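Local coordinates for protein AA9 family lytic polysaccharide monooxygenase cel61B (PDB 2VTC) that cleaves crystalline and amorphous polysaccharides such as cellulose oxidatively at their glycosidic bonds, as a secreted copper-dependent lytic monooxygenase, at residues N52-I66 and C78-T90. Numbering follows the deposited sequence.
Sequences NVAGWYAEDLDLGFI and CHKNAAPGAISAT
The indole of W56 is sandwiched between P84 and C78: P84 CA sits 3.5 Å from the centroid of the five-membered ring of W56, 16° off the normal, a CH-pi contact, while C78 SG lies over the opposite face, 3.6 Å from the centroid of the six-membered ring. A82 CB meets the edge. With CG anti to the carbonyl carbon (chi1 -76°), the ring turns into this slot, and NE1 is satisfied by N200 OD1. Replacing W56 by an alanine is likely to open a gap between P84 and the C78–C198 disulfide and leave N200 OD1 without its indole donor. The imidazole of H79 is covered on one face by I66 CG1, 4.0 Å from its centroid; D60 OD2 stands at the edge, its carboxylate perpendicular to the ring, and ND1 bonds to P196 O. Between these rings the backbones pair antiparallel at Y57 and A83: A83 N to Y57 O is 2.9 Å, whereas the return bond, Y57 N to A83 O, is weak, with an N-H...O angle of 122°. E59 N then donates to K80 O. The E59 carboxylate is gripped twice, by N81 ND2 on OE1 (2.7 Å) and by Y57 OH on the anti lone pair of OE2 (2.5 Å), which would probably stabilise its negative charge. Apolar ring faces thus hold two irregular loops together, and the N200 and P196 bonds with the disulfide tie them to strand 193-204, beside the metal site, where F65 lies against Y195.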
ATOM      1  N   ASN A  52     -19.335  -6.498  -3.239  1.00 26.14           N
ATOM      2  CA  ASN A  52     -18.739  -6.267  -1.914  1.00 25.32           C
ATOM      3  C   ASN A  52     -17.388  -6.949  -1.827  1.00 24.89           C
ATOM      4  O   ASN A  52     -17.310  -8.176  -1.908  1.00 25.00           O
ATOM      5  CB  ASN A  52     -19.692  -6.739  -0.799  1.00 25.46           C
ATOM      6  CG  ASN A  52     -21.003  -5.985  -0.814  1.00 26.35           C
ATOM      7  OD1 ASN A  52     -21.032  -4.751  -0.972  1.00 24.70           O
ATOM      8  ND2 ASN A  52     -22.113  -6.723  -0.670  1.00 29.81           N
ATOM      9  N   VAL A  53     -16.325  -6.150  -1.685  1.00 23.49           N
ATOM     10  CA  VAL A  53     -14.956  -6.684  -1.667  1.00 23.09           C
ATOM     11  C   VAL A  53     -14.115  -6.114  -0.527  1.00 22.65           C
ATOM     12  O   VAL A  53     -14.500  -5.120   0.083  1.00 21.55           O
ATOM     13  CB  VAL A  53     -14.221  -6.443  -3.028  1.00 23.29           C
ATOM     14  CG1 VAL A  53     -14.928  -7.209  -4.160  1.00 23.05           C
ATOM     15  CG2 VAL A  53     -14.091  -4.940  -3.334  1.00 23.56           C
ATOM     16  N   ALA A  54     -12.986  -6.773  -0.243  1.00 21.08           N
ATOM     17  CA  ALA A  54     -12.048  -6.355   0.803  1.00 20.81           C
ATOM     18  C   ALA A  54     -11.164  -5.161   0.402  1.00 20.37           C
ATOM     19  O   ALA A  54     -10.644  -4.448   1.264  1.00 19.12           O
ATOM     20  CB  ALA A  54     -11.178  -7.518   1.208  1.00 20.61           C
ATOM     21  N   GLY A  55     -10.965  -4.963  -0.901  1.00 19.99           N
ATOM     22  CA  GLY A  55     -10.171  -3.821  -1.364  1.00 19.42           C
ATOM     23  C   GLY A  55     -10.974  -2.537  -1.248  1.00 19.17           C
ATOM     24  O   GLY A  55     -12.194  -2.544  -1.487  1.00 19.71           O
ATOM     25  N   TRP A  56     -10.311  -1.439  -0.889  1.00 18.55           N
ATOM     26  CA  TRP A  56     -10.992  -0.158  -0.733  1.00 18.24           C
ATOM     27  C   TRP A  56     -11.473   0.422  -2.066  1.00 18.96           C
ATOM     28  O   TRP A  56     -10.782   0.341  -3.093  1.00 18.78           O
ATOM     29  CB  TRP A  56     -10.107   0.845   0.014  1.00 17.72           C
ATOM     30  CG  TRP A  56     -10.019   0.595   1.508  1.00 14.47           C
ATOM     31  CD1 TRP A  56      -9.886  -0.605   2.131  1.00 15.07           C
ATOM     32  CD2 TRP A  56     -10.030   1.597   2.543  1.00 14.98           C
ATOM     33  NE1 TRP A  56      -9.826  -0.427   3.520  1.00 15.29           N
ATOM     34  CE2 TRP A  56      -9.923   0.912   3.787  1.00 14.64           C
ATOM     35  CE3 TRP A  56     -10.149   3.003   2.546  1.00 15.86           C
ATOM     36  CZ2 TRP A  56      -9.923   1.583   5.018  1.00 15.32           C
ATOM     37  CZ3 TRP A  56     -10.152   3.681   3.789  1.00 16.45           C
ATOM     38  CH2 TRP A  56     -10.025   2.954   5.007  1.00 14.80           C
ATOM     39  N   TYR A  57     -12.661   1.014  -2.050  1.00 19.14           N
ATOM     40  CA  TYR A  57     -13.097   1.869  -3.147  1.00 19.99           C
ATOM     41  C   TYR A  57     -12.188   3.108  -3.277  1.00 20.05           C
ATOM     42  O   TYR A  57     -11.788   3.731  -2.276  1.00 19.15           O
ATOM     43  CB  TYR A  57     -14.560   2.263  -2.875  1.00 20.52           C
ATOM     44  CG  TYR A  57     -15.178   3.291  -3.794  1.00 21.73           C
ATOM     45  CD1 TYR A  57     -15.944   2.888  -4.895  1.00 19.22           C
ATOM     46  CD2 TYR A  57     -15.041   4.665  -3.541  1.00 20.45           C
ATOM     47  CE1 TYR A  57     -16.538   3.836  -5.727  1.00 20.54           C
ATOM     48  CE2 TYR A  57     -15.644   5.616  -4.359  1.00 20.99           C
ATOM     49  CZ  TYR A  57     -16.375   5.185  -5.459  1.00 19.39           C
ATOM     50  OH  TYR A  57     -16.946   6.115  -6.278  1.00 23.10           O
ATOM     51  N   ALA A  58     -11.846   3.475  -4.513  1.00 20.57           N
ATOM     52  CA  ALA A  58     -11.076   4.685  -4.774  1.00 21.03           C
ATOM     53  C   ALA A  58     -11.426   5.274  -6.144  1.00 21.05           C
ATOM     54  O   ALA A  58     -11.920   4.564  -7.005  1.00 21.39           O
ATOM     55  CB  ALA A  58      -9.558   4.405  -4.653  1.00 21.56           C
ATOM     56  N   GLU A  59     -11.188   6.565  -6.333  1.00 21.18           N
ATOM     57  CA  GLU A  59     -11.725   7.241  -7.515  1.00 22.47           C
ATOM     58  C   GLU A  59     -10.672   7.829  -8.449  1.00 23.17           C
ATOM     59  O   GLU A  59     -10.957   8.825  -9.124  1.00 22.74           O
ATOM     60  CB  GLU A  59     -12.699   8.363  -7.091  1.00 21.90           C
ATOM     61  CG  GLU A  59     -13.915   7.857  -6.306  1.00 23.34           C
ATOM     62  CD  GLU A  59     -14.995   8.901  -6.104  1.00 22.87           C
ATOM     63  OE1 GLU A  59     -14.712  10.113  -6.126  1.00 24.66           O
ATOM     64  OE2 GLU A  59     -16.146   8.489  -5.892  1.00 24.69           O
ATOM     65  N   ASP A  60      -9.457   7.267  -8.452  1.00 23.22           N
ATOM     66  CA  ASP A  60      -8.470   7.667  -9.481  1.00 24.98           C
ATOM     67  C   ASP A  60      -8.669   6.823 -10.747  1.00 24.96           C
ATOM     68  O   ASP A  60      -8.282   5.652 -10.817  1.00 25.58           O
ATOM     69  CB  ASP A  60      -7.030   7.587  -8.949  1.00 24.45           C
ATOM     70  CG  ASP A  60      -6.037   8.269  -9.878  1.00 26.53           C
ATOM     71  OD1 ASP A  60      -6.128   7.995 -11.103  1.00 26.61           O
ATOM     72  OD2 ASP A  60      -5.208   9.069  -9.376  1.00 27.57           O
ATOM     73  N   LEU A  61      -9.300   7.435 -11.748  1.00 26.75           N
ATOM     74  CA  LEU A  61      -9.866   6.692 -12.884  1.00 27.93           C
ATOM     75  C   LEU A  61      -8.829   6.186 -13.921  1.00 28.43           C
ATOM     76  O   LEU A  61      -9.152   5.439 -14.856  1.00 28.13           O
ATOM     77  CB  LEU A  61     -10.999   7.518 -13.531  1.00 28.15           C
ATOM     78  CG  LEU A  61     -12.072   8.103 -12.592  1.00 29.57           C
ATOM     79  CD1 LEU A  61     -13.288   8.586 -13.380  1.00 28.46           C
ATOM     80  CD2 LEU A  61     -12.522   7.070 -11.582  1.00 29.02           C
ATOM     81  N   ASP A  62      -7.572   6.533 -13.680  1.00 28.64           N
ATOM     82  CA  ASP A  62      -6.450   6.174 -14.549  1.00 28.96           C
ATOM     83  C   ASP A  62      -5.519   5.188 -13.860  1.00 28.49           C
ATOM     84  O   ASP A  62      -4.526   4.709 -14.444  1.00 27.67           O
ATOM     85  CB  ASP A  62      -5.650   7.432 -14.832  1.00 30.05           C
ATOM     86  CG  ASP A  62      -6.509   8.560 -15.338  1.00 32.15           C
ATOM     87  OD1 ASP A  62      -7.236   8.350 -16.334  1.00 34.32           O
ATOM     88  OD2 ASP A  62      -6.435   9.660 -14.749  1.00 36.35           O
ATOM     89  N   LEU A  63      -5.814   4.920 -12.593  1.00 27.26           N
ATOM     90  CA  LEU A  63      -4.937   4.132 -11.746  1.00 26.06           C
ATOM     91  C   LEU A  63      -3.620   4.895 -11.498  1.00 25.19           C
ATOM     92  O   LEU A  63      -2.543   4.287 -11.411  1.00 25.64           O
ATOM     93  CB  LEU A  63      -4.730   2.724 -12.333  1.00 26.23           C
ATOM     94  CG  LEU A  63      -5.981   1.953 -12.783  1.00 26.77           C
ATOM     95  CD1 LEU A  63      -5.622   0.550 -13.218  1.00 26.90           C
ATOM     96  CD2 LEU A  63      -7.043   1.886 -11.654  1.00 28.14           C
ATOM     97  N   GLY A  64      -3.757   6.211 -11.350  1.00 23.54           N
ATOM     98  CA  GLY A  64      -2.668   7.172 -11.085  1.00 22.24           C
ATOM     99  C   GLY A  64      -2.204   7.221  -9.639  1.00 21.31           C
ATOM    100  O   GLY A  64      -2.316   6.230  -8.919  1.00 20.46           O
ATOM    101  N   PHE A  65      -1.678   8.378  -9.243  1.00 20.70           N
ATOM    102  CA  PHE A  65      -0.886   8.509  -8.015  1.00 20.70           C
ATOM    103  C   PHE A  65      -1.264   9.723  -7.154  1.00 20.22           C
ATOM    104  O   PHE A  65      -2.011  10.622  -7.596  1.00 21.16           O
ATOM    105  CB  PHE A  65       0.622   8.550  -8.382  1.00 20.42           C
ATOM    106  CG  PHE A  65       0.977   9.651  -9.359  1.00 21.52           C
ATOM    107  CD1 PHE A  65       1.279  10.928  -8.910  1.00 19.98           C
ATOM    108  CD2 PHE A  65       0.985   9.396 -10.727  1.00 23.07           C
ATOM    109  CE1 PHE A  65       1.579  11.964  -9.810  1.00 25.07           C
ATOM    110  CE2 PHE A  65       1.298  10.417 -11.628  1.00 23.70           C
ATOM    111  CZ  PHE A  65       1.592  11.676 -11.168  1.00 20.08           C
ATOM    112  N   ILE A  66      -0.763   9.733  -5.914  1.00 19.08           N
ATOM    113  CA  ILE A  66      -0.869  10.847  -4.975  1.00 18.65           C
ATOM    114  C   ILE A  66       0.505  11.502  -4.945  1.00 18.95           C
ATOM    115  O   ILE A  66       1.507  10.777  -4.918  1.00 19.18           O
ATOM    116  CB  ILE A  66      -1.272  10.325  -3.535  1.00 18.13           C
ATOM    117  CG1 ILE A  66      -2.550   9.470  -3.617  1.00 18.84           C
ATOM    118  CG2 ILE A  66      -1.395  11.443  -2.519  1.00 17.49           C
ATOM    119  CD1 ILE A  66      -3.739  10.172  -4.249  1.00 19.13           C
ATOM    120  N   CYS A  78      -5.513   6.120   1.778  1.00 14.84           N
ATOM    121  CA  CYS A  78      -5.851   4.953   0.974  1.00 15.50           C
ATOM    122  C   CYS A  78      -6.150   5.296  -0.489  1.00 15.41           C
ATOM    123  O   CYS A  78      -6.824   4.551  -1.179  1.00 15.55           O
ATOM    124  CB  CYS A  78      -7.032   4.172   1.584  1.00 16.45           C
ATOM    125  SG  CYS A  78      -6.611   3.339   3.130  1.00 16.84           S
ATOM    126  N   HIS A  79      -5.596   6.415  -0.942  1.00 15.12           N
ATOM    127  CA  HIS A  79      -5.724   6.904  -2.327  1.00 16.70           C
ATOM    128  C   HIS A  79      -7.008   7.742  -2.512  1.00 18.08           C
ATOM    129  O   HIS A  79      -7.725   8.045  -1.536  1.00 17.32           O
ATOM    130  CB  HIS A  79      -5.583   5.781  -3.361  1.00 17.30           C
ATOM    131  CG  HIS A  79      -4.904   6.217  -4.628  1.00 18.29           C
ATOM    132  ND1 HIS A  79      -3.802   5.567  -5.159  1.00 22.40           N
ATOM    133  CD2 HIS A  79      -5.189   7.235  -5.471  1.00 18.85           C
ATOM    134  CE1 HIS A  79      -3.441   6.181  -6.278  1.00 18.86           C
ATOM    135  NE2 HIS A  79      -4.259   7.198  -6.484  1.00 23.77           N
ATOM    136  N   LYS A  80      -7.271   8.153  -3.754  1.00 17.15           N
ATOM    137  CA  LYS A  80      -8.241   9.232  -4.020  1.00 17.58           C
ATOM    138  C   LYS A  80      -9.684   8.946  -3.582  1.00 16.49           C
ATOM    139  O   LYS A  80     -10.295   7.981  -4.052  1.00 17.45           O
ATOM    140  CB  LYS A  80      -8.228   9.583  -5.505  1.00 17.77           C
ATOM    141  CG  LYS A  80      -9.010  10.839  -5.825  1.00 18.88           C
ATOM    142  CD  LYS A  80      -8.935  11.162  -7.321  1.00 23.16           C
ATOM    143  CE  LYS A  80      -9.656  12.449  -7.636  1.00 23.77           C
ATOM    144  NZ  LYS A  80      -9.032  13.596  -6.926  1.00 29.27           N
ATOM    145  N   ASN A  81     -10.194   9.817  -2.699  1.00 17.08           N
ATOM    146  CA  ASN A  81     -11.604   9.735  -2.230  1.00 17.33           C
ATOM    147  C   ASN A  81     -11.948   8.329  -1.716  1.00 17.45           C
ATOM    148  O   ASN A  81     -13.082   7.841  -1.867  1.00 18.87           O
ATOM    149  CB  ASN A  81     -12.564  10.128  -3.364  1.00 17.52           C
ATOM    150  CG  ASN A  81     -12.323  11.529  -3.894  1.00 17.46           C
ATOM    151  OD1 ASN A  81     -11.785  12.410  -3.208  1.00 18.52           O
ATOM    152  ND2 ASN A  81     -12.731  11.746  -5.157  1.00 19.52           N
ATOM    153  N   ALA A  82     -10.967   7.647  -1.126  1.00 17.24           N
ATOM    154  CA  ALA A  82     -11.129   6.244  -0.799  1.00 16.48           C
ATOM    155  C   ALA A  82     -12.093   6.006   0.351  1.00 17.11           C
ATOM    156  O   ALA A  82     -12.214   6.832   1.262  1.00 17.01           O
ATOM    157  CB  ALA A  82      -9.799   5.568  -0.491  1.00 17.51           C
ATOM    158  N   ALA A  83     -12.729   4.849   0.280  1.00 17.68           N
ATOM    159  CA  ALA A  83     -13.663   4.370   1.319  1.00 17.77           C
ATOM    160  C   ALA A  83     -13.428   2.893   1.591  1.00 17.89           C
ATOM    161  O   ALA A  83     -13.078   2.119   0.688  1.00 18.20           O
ATOM    162  CB  ALA A  83     -15.106   4.603   0.865  1.00 18.02           C
ATOM    163  N   PRO A  84     -13.619   2.467   2.857  1.00 18.32           N
ATOM    164  CA  PRO A  84     -13.363   1.074   3.210  1.00 18.01           C
ATOM    165  C   PRO A  84     -14.150   0.065   2.355  1.00 18.14           C
ATOM    166  O   PRO A  84     -15.303   0.326   1.958  1.00 19.05           O
ATOM    167  CB  PRO A  84     -13.791   0.994   4.687  1.00 18.63           C
ATOM    168  CG  PRO A  84     -13.704   2.372   5.179  1.00 18.94           C
ATOM    169  CD  PRO A  84     -14.006   3.285   4.024  1.00 18.76           C
ATOM    170  N   GLY A  85     -13.527  -1.074   2.063  1.00 18.25           N
ATOM    171  CA  GLY A  85     -14.220  -2.190   1.424  1.00 17.61           C
ATOM    172  C   GLY A  85     -15.402  -2.595   2.300  1.00 18.81           C
ATOM    173  O   GLY A  85     -15.336  -2.452   3.527  1.00 17.81           O
ATOM    174  N   ALA A  86     -16.450  -3.111   1.660  1.00 19.36           N
ATOM    175  CA  ALA A  86     -17.714  -3.406   2.347  1.00 19.53           C
ATOM    176  C   ALA A  86     -17.628  -4.702   3.151  1.00 20.85           C
ATOM    177  O   ALA A  86     -18.510  -4.987   3.996  1.00 21.12           O
ATOM    178  CB  ALA A  86     -18.874  -3.451   1.342  1.00 20.12           C
ATOM    179  N   ILE A  87     -16.580  -5.492   2.907  1.00 21.36           N
ATOM    180  CA  ILE A  87     -16.303  -6.718   3.673  1.00 21.60           C
ATOM    181  C   ILE A  87     -14.822  -6.778   4.033  1.00 21.57           C
ATOM    182  O   ILE A  87     -14.050  -5.911   3.609  1.00 21.73           O
ATOM    183  CB  ILE A  87     -16.700  -8.017   2.905  1.00 21.45           C
ATOM    184  CG1 ILE A  87     -15.818  -8.205   1.640  1.00 21.85           C
ATOM    185  CG2 ILE A  87     -18.210  -8.008   2.570  1.00 21.95           C
ATOM    186  CD1 ILE A  87     -15.941  -9.549   0.948  1.00 23.23           C
ATOM    187  N   SER A  88     -14.434  -7.786   4.811  1.00 21.51           N
ATOM    188  CA  SER A  88     -13.030  -8.022   5.160  1.00 21.54           C
ATOM    189  C   SER A  88     -12.571  -9.431   4.774  1.00 21.89           C
ATOM    190  O   SER A  88     -13.332 -10.396   4.899  1.00 22.74           O
ATOM    191  CB  SER A  88     -12.833  -7.810   6.666  1.00 22.08           C
ATOM    192  OG  SER A  88     -11.467  -7.925   7.064  1.00 21.64           O
ATOM    193  N   ALA A  89     -11.323  -9.543   4.307  1.00 21.14           N
ATOM    194  CA  ALA A  89     -10.653 -10.831   4.175  1.00 21.76           C
ATOM    195  C   ALA A  89     -10.174 -11.248   5.565  1.00 21.82           C
ATOM    196  O   ALA A  89     -10.407 -10.531   6.559  1.00 22.95           O
ATOM    197  CB  ALA A  89      -9.476 -10.724   3.203  1.00 21.16           C
ATOM    198  N   THR A  90      -9.539 -12.413   5.653  1.00 22.47           N
ATOM    199  CA  THR A  90      -9.022 -12.890   6.941  1.00 23.49           C
ATOM    200  C   THR A  90      -7.796 -13.773   6.768  1.00 23.57           C
ATOM    201  O   THR A  90      -7.644 -14.454   5.735  1.00 24.02           O
ATOM    202  CB  THR A  90     -10.120 -13.648   7.769  1.00 24.00           C
ATOM    203  OG1 THR A  90      -9.644 -13.916   9.101  1.00 25.67           O
ATOM    204  CG2 THR A  90     -10.519 -14.937   7.090  1.00 24.53           C
TER
HETATM  205  O   HOH W   1     -16.779  -3.349  -1.309  1.00 22.49           O